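Local coordinates for uncharacterized periplasmic protein (Bacteroides vulgatus ATCC 8482, PDB 3ELG), which is of unknown function but adopts a fold like that of beta-lactamase inhibitor protein and probably works in the periplasm as a PepSY-like domain protein, at residues E19-H24 with V47-G52; K23-T28 with I53-N58; E106-L109 with L113-D116. All blocks are in the same frame, centred on the assembly; numbering follows the deposited sequence. Where two conformers were deposited one is given.

Overall arrangement
From the N terminus, the chain forms the edge strand 5-7, then helix 15-24, and then returns to the sheet. Interaction 1 closes a loop through strand 30-37, bringing the helix onto strand 43-49. Interaction 2 leaves from the end of the same helix and reaches the next strand, 54-57. The two loops overlap and cross: residues 23-28 lie within the span of interaction 1, while 53-58 lie beyond it. Their centres are about 3 Å apart, and the backbones of Val47 and Leu55 pair between them. Interaction 3 later closes the short hairpin of strands 104-109 and 114-117. It lies across the chain's centre, about 22 Å from interaction 1, centre to centre. All three share one sheet.

Interaction 1: residues E19-H24 with V47-G52; sequences EMIGKH and VKLADG
No flat group carries the contact of Ile21 with Val47 and Leu49; it is purely aliphatic. The ring of His24, in the same helical segment, has CG of Lys23 over the centre of one face, 3.7 Å above its plane, and also meets the ring of Phe77. Within residues 19-24, Ile21 makes the contact. Its two branches divide the work. CG2, anti to the backbone N, reaches CD2 of Leu49 at 4.2 Å. The other branch, with CG1 beside the backbone N (chi1 -67°), ends in CD1, which lies 4.3 Å from CG1 of Val47. These are modest van der Waals contacts, and no hydrogen bond crosses. Beyond Leu49 the chain makes a type I turn to Gly52, closed by the bond from Gly52 N to Leu49 O at 2.9 Å. Lys48 braces this turn: its NZ bonds to Gly52 O at 3.1 Å, tilted 33° from the carbonyl plane, and forms a salt bridge with Glu54. Helix 15-24 thus rests on the antiparallel sheet, as expected for a BLIP-like fold. Val30 of strand 30-37 touches Ile21, Val47 and Leu49, and Leu55 and Phe57 of strand 54-57 also pack on Ile21.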
ATOM      1  N   GLU A  19      -3.614   6.004  12.484  0.50 13.88           N
ATOM      2  CA  GLU A  19      -4.119   4.817  13.193  0.50 14.88           C
ATOM      3  C   GLU A  19      -3.646   3.540  12.488  0.50 14.22           C
ATOM      4  O   GLU A  19      -3.217   2.557  13.134  0.50 15.05           O
ATOM      5  CB  GLU A  19      -5.646   4.844  13.299  0.50 15.42           C
ATOM      6  CG  GLU A  19      -6.204   5.935  14.221  0.50 22.39           C
ATOM      7  CD  GLU A  19      -5.935   5.737  15.725  0.50 24.80           C
ATOM      8  OE1 GLU A  19      -5.388   4.690  16.151  0.50 22.30           O
ATOM      9  OE2 GLU A  19      -6.295   6.660  16.489  0.50 24.57           O
HETATM   10  N   MSE A  20      -3.701   3.571  11.156  1.00 13.94           N
HETATM   11  CA  MSE A  20      -3.313   2.434  10.343  1.00 14.62           C
HETATM   12  C   MSE A  20      -1.848   2.086  10.618  1.00 12.07           C
HETATM   13  O   MSE A  20      -1.496   0.919  10.811  1.00 14.73           O
HETATM   14  CB  MSE A  20      -3.572   2.670   8.845  1.00 14.19           C
HETATM   15  CG  MSE A  20      -3.252   1.494   7.902  1.00 19.13           C
HETATM   16 SE   MSE A  20      -1.341   1.168   7.607  0.75 13.43          SE
HETATM   17  CE  MSE A  20      -1.437   0.984   5.676  1.00 18.17           C
ATOM     18  N   ILE A  21      -1.005   3.109  10.687  1.00 12.89           N
ATOM     19  CA  ILE A  21       0.435   2.930  10.877  1.00 13.71           C
ATOM     20  C   ILE A  21       0.697   2.410  12.278  1.00 15.41           C
ATOM     21  O   ILE A  21       1.548   1.533  12.502  1.00 14.98           O
ATOM     22  CB  ILE A  21       1.211   4.216  10.645  1.00 18.10           C
ATOM     23  CG1 ILE A  21       1.116   4.599   9.177  1.00 16.11           C
ATOM     24  CG2 ILE A  21       2.664   4.034  11.053  1.00 16.03           C
ATOM     25  CD1 ILE A  21       1.431   6.048   8.857  1.00 13.46           C
ATOM     26  N   GLY A  22      -0.035   2.961  13.229  1.00 14.65           N
ATOM     27  CA  GLY A  22       0.125   2.550  14.632  1.00 15.37           C
ATOM     28  C   GLY A  22      -0.321   1.118  14.900  1.00 15.65           C
ATOM     29  O   GLY A  22       0.241   0.431  15.746  1.00 20.08           O
ATOM     30  N   LYS A  23      -1.307   0.658  14.160  1.00 14.84           N
ATOM     31  CA  LYS A  23      -1.897  -0.653  14.363  1.00 15.25           C
ATOM     32  C   LYS A  23      -1.052  -1.715  13.683  1.00 16.01           C
ATOM     33  O   LYS A  23      -0.755  -2.772  14.262  1.00 15.80           O
ATOM     34  CB  LYS A  23      -3.360  -0.683  13.882  1.00 15.68           C
ATOM     35  CG  LYS A  23      -4.022  -2.026  13.993  1.00 18.99           C
ATOM     36  CD  LYS A  23      -5.512  -1.933  13.670  1.00 18.35           C
ATOM     37  CE  LYS A  23      -6.214  -3.263  13.853  1.00 29.11           C
ATOM     38  NZ  LYS A  23      -7.672  -3.189  13.475  1.00 29.39           N
ATOM     39  N   HIS A  24      -0.660  -1.435  12.444  1.00 14.41           N
ATOM     40  CA  HIS A  24      -0.133  -2.452  11.570  1.00 16.66           C
ATOM     41  C   HIS A  24       1.377  -2.449  11.357  1.00 16.41           C
ATOM     42  O   HIS A  24       1.928  -3.448  10.851  1.00 18.89           O
ATOM     43  CB  HIS A  24      -0.817  -2.407  10.239  1.00 14.35           C
ATOM     44  CG  HIS A  24      -2.260  -2.757  10.301  1.00 13.89           C
ATOM     45  ND1 HIS A  24      -2.695  -4.041  10.585  1.00 18.62           N
ATOM     46  CD2 HIS A  24      -3.368  -1.991  10.199  1.00 17.48           C
ATOM     47  CE1 HIS A  24      -4.014  -4.040  10.643  1.00 18.60           C
ATOM     48  NE2 HIS A  24      -4.446  -2.817  10.389  1.00 18.77           N
ATOM     49  N   VAL A  47       4.180   8.132   2.541  1.00 13.90           N
ATOM     50  CA  VAL A  47       4.867   8.031   3.825  1.00 15.09           C
ATOM     51  C   VAL A  47       5.990   7.039   3.795  1.00 15.96           C
ATOM     52  O   VAL A  47       5.809   5.917   3.399  1.00 15.79           O
ATOM     53  CB  VAL A  47       3.842   7.589   4.916  1.00 15.12           C
ATOM     54  CG1 VAL A  47       4.525   7.501   6.274  1.00 19.35           C
ATOM     55  CG2 VAL A  47       2.614   8.543   4.931  1.00 15.97           C
ATOM     56  N   LYS A  48       7.173   7.476   4.216  0.50 13.37           N
ATOM     57  CA  LYS A  48       8.307   6.593   4.401  0.50 13.31           C
ATOM     58  C   LYS A  48       8.416   6.282   5.876  0.50 12.08           C
ATOM     59  O   LYS A  48       8.367   7.205   6.724  0.50  9.20           O
ATOM     60  CB  LYS A  48       9.596   7.292   3.939  0.50 11.76           C
ATOM     61  CG  LYS A  48      10.844   6.486   4.078  0.50 15.44           C
ATOM     62  CD  LYS A  48      10.771   5.243   3.244  0.50 13.41           C
ATOM     63  CE  LYS A  48      11.447   5.374   1.907  0.50 16.38           C
ATOM     64  NZ  LYS A  48      11.921   4.019   1.450  0.50 16.43           N
ATOM     65  N   LEU A  49       8.492   4.987   6.183  1.00 11.78           N
ATOM     66  CA  LEU A  49       8.756   4.557   7.550  1.00 11.37           C
ATOM     67  C   LEU A  49      10.278   4.416   7.750  1.00 12.67           C
ATOM     68  O   LEU A  49      11.013   4.253   6.777  1.00 13.86           O
ATOM     69  CB  LEU A  49       8.051   3.246   7.830  1.00 13.59           C
ATOM     70  CG  LEU A  49       6.557   3.278   7.604  1.00 13.12           C
ATOM     71  CD1 LEU A  49       5.934   1.862   8.026  1.00 16.66           C
ATOM     72  CD2 LEU A  49       5.834   4.447   8.315  1.00 14.98           C
ATOM     73  N   ALA A  50      10.710   4.478   9.001  1.00 15.06           N
ATOM     74  CA  ALA A  50      12.136   4.536   9.314  1.00 13.75           C
ATOM     75  C   ALA A  50      12.862   3.269   8.868  1.00 16.89           C
ATOM     76  O   ALA A  50      14.054   3.299   8.563  1.00 16.12           O
ATOM     77  CB  ALA A  50      12.370   4.808  10.843  1.00 16.19           C
ATOM     78  N   ASP A  51      12.132   2.168   8.819  1.00 15.30           N
ATOM     79  CA  ASP A  51      12.655   0.888   8.353  1.00 15.57           C
ATOM     80  C   ASP A  51      12.630   0.680   6.841  1.00 16.41           C
ATOM     81  O   ASP A  51      13.045  -0.367   6.320  1.00 17.44           O
ATOM     82  CB  ASP A  51      11.968  -0.285   9.084  1.00 18.75           C
ATOM     83  CG  ASP A  51      10.553  -0.544   8.633  1.00 22.71           C
ATOM     84  OD1 ASP A  51      10.015   0.225   7.814  1.00 16.57           O
ATOM     85  OD2 ASP A  51       9.960  -1.529   9.157  1.00 21.01           O
ATOM     86  N   GLY A  52      12.170   1.695   6.133  1.00 15.85           N
ATOM     87  CA  GLY A  52      12.201   1.690   4.669  1.00 14.37           C
ATOM     88  C   GLY A  52      10.863   1.378   4.010  1.00 14.12           C
ATOM     89  O   GLY A  52      10.676   1.556   2.815  1.00 15.18           O
TER

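Interaction 2: residues K23-T28 with I53-N58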
ATOM      1  N   LYS A  23      -1.307   0.658  14.160  1.00 14.84           N
ATOM      2  CA  LYS A  23      -1.897  -0.653  14.363  1.00 15.25           C
ATOM      3  C   LYS A  23      -1.052  -1.715  13.683  1.00 16.01           C
ATOM      4  O   LYS A  23      -0.755  -2.772  14.262  1.00 15.80           O
ATOM      5  CB  LYS A  23      -3.360  -0.683  13.882  1.00 15.68           C
ATOM      6  CG  LYS A  23      -4.022  -2.026  13.993  1.00 18.99           C
ATOM      7  CD  LYS A  23      -5.512  -1.933  13.670  1.00 18.35           C
ATOM      8  CE  LYS A  23      -6.214  -3.263  13.853  1.00 29.11           C
ATOM      9  NZ  LYS A  23      -7.672  -3.189  13.475  1.00 29.39           N
ATOM     10  N   HIS A  24      -0.660  -1.435  12.444  1.00 14.41           N
ATOM     11  CA  HIS A  24      -0.133  -2.452  11.570  1.00 16.66           C
ATOM     12  C   HIS A  24       1.377  -2.449  11.357  1.00 16.41           C
ATOM     13  O   HIS A  24       1.928  -3.448  10.851  1.00 18.89           O
ATOM     14  CB  HIS A  24      -0.817  -2.407  10.239  1.00 14.35           C
ATOM     15  CG  HIS A  24      -2.260  -2.757  10.301  1.00 13.89           C
ATOM     16  ND1 HIS A  24      -2.695  -4.041  10.585  1.00 18.62           N
ATOM     17  CD2 HIS A  24      -3.368  -1.991  10.199  1.00 17.48           C
ATOM     18  CE1 HIS A  24      -4.014  -4.040  10.643  1.00 18.60           C
ATOM     19  NE2 HIS A  24      -4.446  -2.817  10.389  1.00 18.77           N
ATOM     20  N   PHE A  25       2.010  -1.336  11.741  1.00 14.64           N
ATOM     21  CA  PHE A  25       3.454  -1.086  11.590  1.00 15.23           C
ATOM     22  C   PHE A  25       4.075  -0.540  12.868  1.00 16.07           C
ATOM     23  O   PHE A  25       4.904   0.390  12.879  1.00 16.45           O
ATOM     24  CB  PHE A  25       3.715  -0.176  10.350  1.00 13.08           C
ATOM     25  CG  PHE A  25       3.247  -0.803   9.070  1.00 15.42           C
ATOM     26  CD1 PHE A  25       4.008  -1.752   8.434  1.00 14.19           C
ATOM     27  CD2 PHE A  25       1.999  -0.522   8.558  1.00 15.14           C
ATOM     28  CE1 PHE A  25       3.581  -2.369   7.315  1.00 15.66           C
ATOM     29  CE2 PHE A  25       1.520  -1.162   7.420  1.00 19.67           C
ATOM     30  CZ  PHE A  25       2.316  -2.072   6.780  1.00 18.29           C
ATOM     31  N   SER A  26       3.676  -1.140  13.991  0.50 16.44           N
ATOM     32  CA  SER A  26       4.140  -0.670  15.289  0.50 17.64           C
ATOM     33  C   SER A  26       5.614  -0.995  15.518  0.50 17.37           C
ATOM     34  O   SER A  26       6.204  -0.524  16.471  0.50 19.49           O
ATOM     35  CB  SER A  26       3.327  -1.285  16.430  0.50 15.35           C
ATOM     36  OG  SER A  26       3.396  -2.702  16.372  0.50 13.23           O
ATOM     37  N   GLN A  27       6.162  -1.847  14.668  1.00 20.12           N
ATOM     38  CA  GLN A  27       7.602  -2.153  14.737  1.00 20.28           C
ATOM     39  C   GLN A  27       8.474  -0.989  14.261  1.00 19.29           C
ATOM     40  O   GLN A  27       9.668  -0.966  14.479  1.00 20.34           O
ATOM     41  CB  GLN A  27       7.954  -3.403  13.918  1.00 21.93           C
ATOM     42  CG  GLN A  27       8.087  -3.149  12.425  1.00 27.73           C
ATOM     43  CD  GLN A  27       6.765  -3.233  11.674  1.00 35.60           C
ATOM     44  OE1 GLN A  27       5.692  -3.217  12.290  1.00 31.41           O
ATOM     45  NE2 GLN A  27       6.841  -3.344  10.343  1.00 43.72           N
ATOM     46  N   THR A  28       7.860  -0.002  13.632  1.00 16.05           N
ATOM     47  CA  THR A  28       8.627   1.135  13.164  1.00 17.43           C
ATOM     48  C   THR A  28       7.853   2.458  13.396  1.00 21.45           C
ATOM     49  O   THR A  28       6.896   2.523  14.179  1.00 21.93           O
ATOM     50  CB  THR A  28       9.095   0.891  11.671  1.00 16.89           C
ATOM     51  OG1 THR A  28      10.011   1.920  11.253  1.00 18.46           O
ATOM     52  CG2 THR A  28       7.887   0.753  10.697  1.00 14.02           C
ATOM     53  N   ILE A  53       9.917   0.859   4.790  1.00 13.86           N
ATOM     54  CA  ILE A  53       8.582   0.616   4.243  1.00 14.66           C
ATOM     55  C   ILE A  53       7.967   1.909   3.706  1.00 15.23           C
ATOM     56  O   ILE A  53       8.147   2.968   4.299  1.00 14.07           O
ATOM     57  CB  ILE A  53       7.653  -0.075   5.286  1.00 13.71           C
ATOM     58  CG1 ILE A  53       8.160  -1.506   5.590  1.00 15.60           C
ATOM     59  CG2 ILE A  53       6.181  -0.094   4.849  1.00 15.13           C
ATOM     60  CD1 ILE A  53       7.395  -2.153   6.734  1.00 16.41           C
ATOM     61  N   GLU A  54       7.192   1.806   2.607  1.00 13.51           N
ATOM     62  CA  GLU A  54       6.566   2.984   2.000  1.00 12.27           C
ATOM     63  C   GLU A  54       5.085   2.701   1.876  1.00 13.84           C
ATOM     64  O   GLU A  54       4.669   1.627   1.400  1.00 15.98           O
ATOM     65  CB  GLU A  54       7.183   3.251   0.613  1.00 15.57           C
ATOM     66  CG  GLU A  54       8.646   3.533   0.698  1.00 18.06           C
ATOM     67  CD  GLU A  54       9.291   3.743  -0.663  1.00 34.30           C
ATOM     68  OE1 GLU A  54       8.559   3.838  -1.656  1.00 33.43           O
ATOM     69  OE2 GLU A  54      10.538   3.791  -0.726  1.00 35.32           O
ATOM     70  N   LEU A  55       4.313   3.651   2.350  1.00 15.09           N
ATOM     71  CA  LEU A  55       2.841   3.605   2.317  1.00 14.36           C
ATOM     72  C   LEU A  55       2.329   4.816   1.596  1.00 16.08           C
ATOM     73  O   LEU A  55       2.906   5.881   1.673  1.00 20.81           O
ATOM     74  CB  LEU A  55       2.326   3.595   3.757  1.00 15.10           C
ATOM     75  CG  LEU A  55       2.926   2.567   4.700  1.00 15.27           C
ATOM     76  CD1 LEU A  55       2.405   2.751   6.136  1.00 17.80           C
ATOM     77  CD2 LEU A  55       2.660   1.109   4.201  1.00 14.33           C
ATOM     78  N   GLU A  56       1.212   4.648   0.910  0.50 13.22           N
ATOM     79  CA  GLU A  56       0.558   5.786   0.302  0.50 13.29           C
ATOM     80  C   GLU A  56      -0.875   5.747   0.769  0.50 12.31           C
ATOM     81  O   GLU A  56      -1.458   4.676   0.911  0.50 13.52           O
ATOM     82  CB  GLU A  56       0.652   5.723  -1.212  0.50 14.53           C
ATOM     83  CG  GLU A  56       0.349   7.009  -1.863  0.50 17.12           C
ATOM     84  CD  GLU A  56       0.649   6.948  -3.324  0.50 30.51           C
ATOM     85  OE1 GLU A  56       0.243   5.936  -3.944  0.50 28.55           O
ATOM     86  OE2 GLU A  56       1.286   7.891  -3.843  0.50 29.63           O
ATOM     87  N   PHE A  57      -1.415   6.936   1.031  1.00 13.67           N
ATOM     88  CA  PHE A  57      -2.777   7.100   1.495  1.00 12.43           C
ATOM     89  C   PHE A  57      -3.507   8.168   0.686  1.00 13.25           C
ATOM     90  O   PHE A  57      -2.885   9.139   0.191  1.00 14.51           O
ATOM     91  CB  PHE A  57      -2.839   7.558   2.940  1.00 13.00           C
ATOM     92  CG  PHE A  57      -2.160   6.621   3.899  1.00 13.29           C
ATOM     93  CD1 PHE A  57      -0.818   6.769   4.197  1.00 14.44           C
ATOM     94  CD2 PHE A  57      -2.874   5.619   4.545  1.00 15.20           C
ATOM     95  CE1 PHE A  57      -0.210   5.904   5.069  1.00 14.53           C
ATOM     96  CE2 PHE A  57      -2.266   4.725   5.402  1.00 12.46           C
ATOM     97  CZ  PHE A  57      -0.943   4.870   5.697  1.00 13.61           C
ATOM     98  N   ASN A  58      -4.814   8.002   0.597  1.00 14.33           N
ATOM     99  CA  ASN A  58      -5.644   9.047  -0.046  1.00 15.14           C
ATOM    100  C   ASN A  58      -5.938  10.173   0.887  1.00 14.78           C
ATOM    101  O   ASN A  58      -5.425  10.229   1.998  1.00 15.94           O
ATOM    102  CB  ASN A  58      -6.921   8.475  -0.708  1.00 15.79           C
ATOM    103  CG  ASN A  58      -7.954   7.994   0.287  1.00 14.25           C
ATOM    104  OD1 ASN A  58      -7.881   8.278   1.488  1.00 16.69           O
ATOM    105  ND2 ASN A  58      -8.990   7.289  -0.231  1.00 14.51           N
TER
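Phe25, which packs on Ile53 and Leu55, is the first residue to leave helical angles after helix 15-24, and it opens a type I turn closed by the bond from Thr28 N to Phe25 O at 3.1 Å. The Phe25 ring stands with CG beside the backbone N and anti to the carbonyl carbon (chi1 -61°). This sends the ring in toward the strand. Its CD1 meets CD1 of Ile53 at 3.8 Å. At the other ortho carbon, CD2 lies 4.1 Å from CD1 of Leu55, and CE2 and CZ rest near CD2 of the same leucine. Both methyl-bearing chains approach the ring obliquely. The setting is the buried layer between helix and antiparallel sheet in this BLIP-like fold, here at the C-terminal end of the helix. Met20 of the helix, Leu49 of strand 43-49 and Ile66 of strand 63-67 also touch Phe25. Gln27 joins from the exposed edge. Its chain bends at chi2 (-86°) and crosses Ile53 at about a right angle, with NE2 3.8 Å from CD1 of Ile53. That methyl therefore sits against both the ring and the amide nitrogen. Thr28 packs instead on Leu49 and Ala50.

Interaction 3: residues E106-L109 with L113-D116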
ATOM      1  N   GLU A 106      -3.401  -4.815  -7.261  1.00 12.98           N
ATOM      2  CA  GLU A 106      -2.183  -5.277  -7.912  1.00 13.43           C
ATOM      3  C   GLU A 106      -1.240  -5.734  -6.831  1.00 13.01           C
ATOM      4  O   GLU A 106      -0.886  -4.951  -5.907  1.00 14.13           O
ATOM      5  CB  GLU A 106      -1.525  -4.146  -8.677  1.00 17.00           C
ATOM      6  CG  GLU A 106      -2.450  -3.482  -9.714  1.00 21.67           C
ATOM      7  CD  GLU A 106      -1.811  -2.258 -10.399  1.00 35.83           C
ATOM      8  OE1 GLU A 106      -0.752  -1.755  -9.957  1.00 31.25           O
ATOM      9  OE2 GLU A 106      -2.389  -1.811 -11.397  1.00 31.26           O
ATOM     10  N   LEU A 107      -0.934  -7.019  -6.859  1.00 12.08           N
ATOM     11  CA  LEU A 107       0.009  -7.593  -5.916  1.00 13.02           C
ATOM     12  C   LEU A 107       1.333  -7.878  -6.568  1.00 14.95           C
ATOM     13  O   LEU A 107       1.406  -8.547  -7.567  1.00 14.73           O
ATOM     14  CB  LEU A 107      -0.520  -8.883  -5.335  1.00 11.88           C
ATOM     15  CG  LEU A 107      -1.666  -8.793  -4.292  1.00 12.71           C
ATOM     16  CD1 LEU A 107      -2.970  -8.195  -4.776  1.00 15.42           C
ATOM     17  CD2 LEU A 107      -1.879 -10.135  -3.636  1.00 16.85           C
ATOM     18  N   THR A 108       2.401  -7.357  -5.965  1.00 14.34           N
ATOM     19  CA  THR A 108       3.738  -7.529  -6.508  1.00 15.70           C
ATOM     20  C   THR A 108       4.526  -8.515  -5.676  1.00 17.62           C
ATOM     21  O   THR A 108       4.616  -8.430  -4.443  1.00 15.87           O
ATOM     22  CB  THR A 108       4.527  -6.218  -6.613  1.00 17.17           C
ATOM     23  OG1 THR A 108       3.745  -5.254  -7.309  1.00 17.79           O
ATOM     24  CG2 THR A 108       5.831  -6.469  -7.381  1.00 18.46           C
ATOM     25  N   LEU A 109       5.068  -9.506  -6.364  1.00 17.22           N
ATOM     26  CA  LEU A 109       5.822 -10.560  -5.690  1.00 15.30           C
ATOM     27  C   LEU A 109       7.288 -10.150  -5.550  1.00 13.24           C
ATOM     28  O   LEU A 109       7.766  -9.189  -6.176  1.00 16.53           O
ATOM     29  CB  LEU A 109       5.734 -11.905  -6.428  1.00 18.20           C
ATOM     30  CG  LEU A 109       4.294 -12.331  -6.750  1.00 26.28           C
ATOM     31  CD1 LEU A 109       4.221 -13.710  -7.425  1.00 23.58           C
ATOM     32  CD2 LEU A 109       3.434 -12.329  -5.473  1.00 35.60           C
ATOM     33  N   LEU A 113       7.116  -9.950 -10.276  1.00 17.83           N
ATOM     34  CA  LEU A 113       5.867 -10.271 -10.978  1.00 16.75           C
ATOM     35  C   LEU A 113       4.755  -9.451 -10.342  1.00 17.69           C
ATOM     36  O   LEU A 113       4.693  -9.383  -9.114  1.00 18.59           O
ATOM     37  CB  LEU A 113       5.547 -11.748 -10.829  1.00 18.73           C
ATOM     38  CG  LEU A 113       5.039 -12.532 -12.023  1.00 29.92           C
ATOM     39  CD1 LEU A 113       5.970 -12.320 -13.243  1.00 19.46           C
ATOM     40  CD2 LEU A 113       4.883 -14.006 -11.607  1.00 23.11           C
ATOM     41  N   GLU A 114       3.882  -8.865 -11.169  1.00 12.39           N
ATOM     42  CA  GLU A 114       2.682  -8.186 -10.662  1.00 14.09           C
ATOM     43  C   GLU A 114       1.461  -8.968 -11.056  1.00 14.70           C
ATOM     44  O   GLU A 114       1.321  -9.369 -12.188  1.00 15.11           O
ATOM     45  CB  GLU A 114       2.586  -6.784 -11.197  1.00 15.49           C
ATOM     46  CG  GLU A 114       1.412  -5.988 -10.595  1.00 23.01           C
ATOM     47  CD  GLU A 114       1.176  -4.653 -11.285  1.00 26.53           C
ATOM     48  OE1 GLU A 114       2.102  -3.814 -11.261  1.00 22.96           O
ATOM     49  OE2 GLU A 114       0.061  -4.437 -11.813  1.00 19.15           O
ATOM     50  N   VAL A 115       0.667  -9.300 -10.058  1.00 12.69           N
ATOM     51  CA  VAL A 115      -0.552 -10.064 -10.273  1.00 13.21           C
ATOM     52  C   VAL A 115      -1.744  -9.144 -10.078  1.00 11.28           C
ATOM     53  O   VAL A 115      -1.945  -8.579  -8.994  1.00 11.10           O
ATOM     54  CB  VAL A 115      -0.638 -11.302  -9.319  1.00 13.59           C
ATOM     55  CG1 VAL A 115      -1.746 -12.222  -9.790  1.00 15.58           C
ATOM     56  CG2 VAL A 115       0.717 -12.052  -9.235  1.00 10.45           C
ATOM     57  N   ASP A 116      -2.523  -8.989 -11.153  1.00 13.37           N
ATOM     58  CA  ASP A 116      -3.657  -8.046 -11.197  1.00 11.83           C
ATOM     59  C   ASP A 116      -5.006  -8.712 -11.055  1.00 13.21           C
ATOM     60  O   ASP A 116      -5.296  -9.722 -11.709  1.00 12.73           O
ATOM     61  CB  ASP A 116      -3.648  -7.201 -12.483  1.00 14.23           C
ATOM     62  CG  ASP A 116      -2.456  -6.292 -12.600  1.00 16.12           C
ATOM     63  OD1 ASP A 116      -1.716  -6.043 -11.595  1.00 18.32           O
ATOM     64  OD2 ASP A 116      -2.285  -5.805 -13.742  1.00 21.64           O
TER
HETATM   65  O   HOH W   1       4.759  -3.612  -9.125  1.00 28.17           O
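Leu107 and Val115 form the hydrogen-bonded pair at the middle of this antiparallel hairpin. The backbone ladder and the acids beside it are the tight part. Leu107 N gives a bond to Val115 O at 2.8 Å, and Val115 N returns one to Leu107 O at 2.7 Å. Leu109 N adds a third bond, to Leu113 O at 2.8 Å. Short CA-H...O contacts fill the spaces between them. One face of the sheet carries Glu106, Thr108, Glu114 and Asp116, and the first three are partly exposed. Glu114 stretches across with CG anti to its own N (chi1 -175°), and its OE2 lies 3.2 Å from CD of Glu106. Those two carboxylates are turned 24° apart and share no hydrogen bond. OE2 of Glu114 also lies only 2.4 Å from OD1 of Asp116, so one of these acids may hold a proton. Asp116 is buried, and its OD2 bonds to Ser127 OG. Toward the turn the contact is looser. A water bonds to Thr108 OG1 at 2.6 Å and weakly to Glu114 OE1. Leu107 and Val115 point to the other face, where CD1 of Leu109 closes the apolar row, 4.3 Å from CG2 of Val115 and 4.1 Å from CB of Leu113. In the sheet, strand 95-101 flanks Glu106 and Thr108 and strand 123-127 flanks Glu114 and Asp116, while Met86 of helix 80-89 packs on Leu107, Leu109 and Val115.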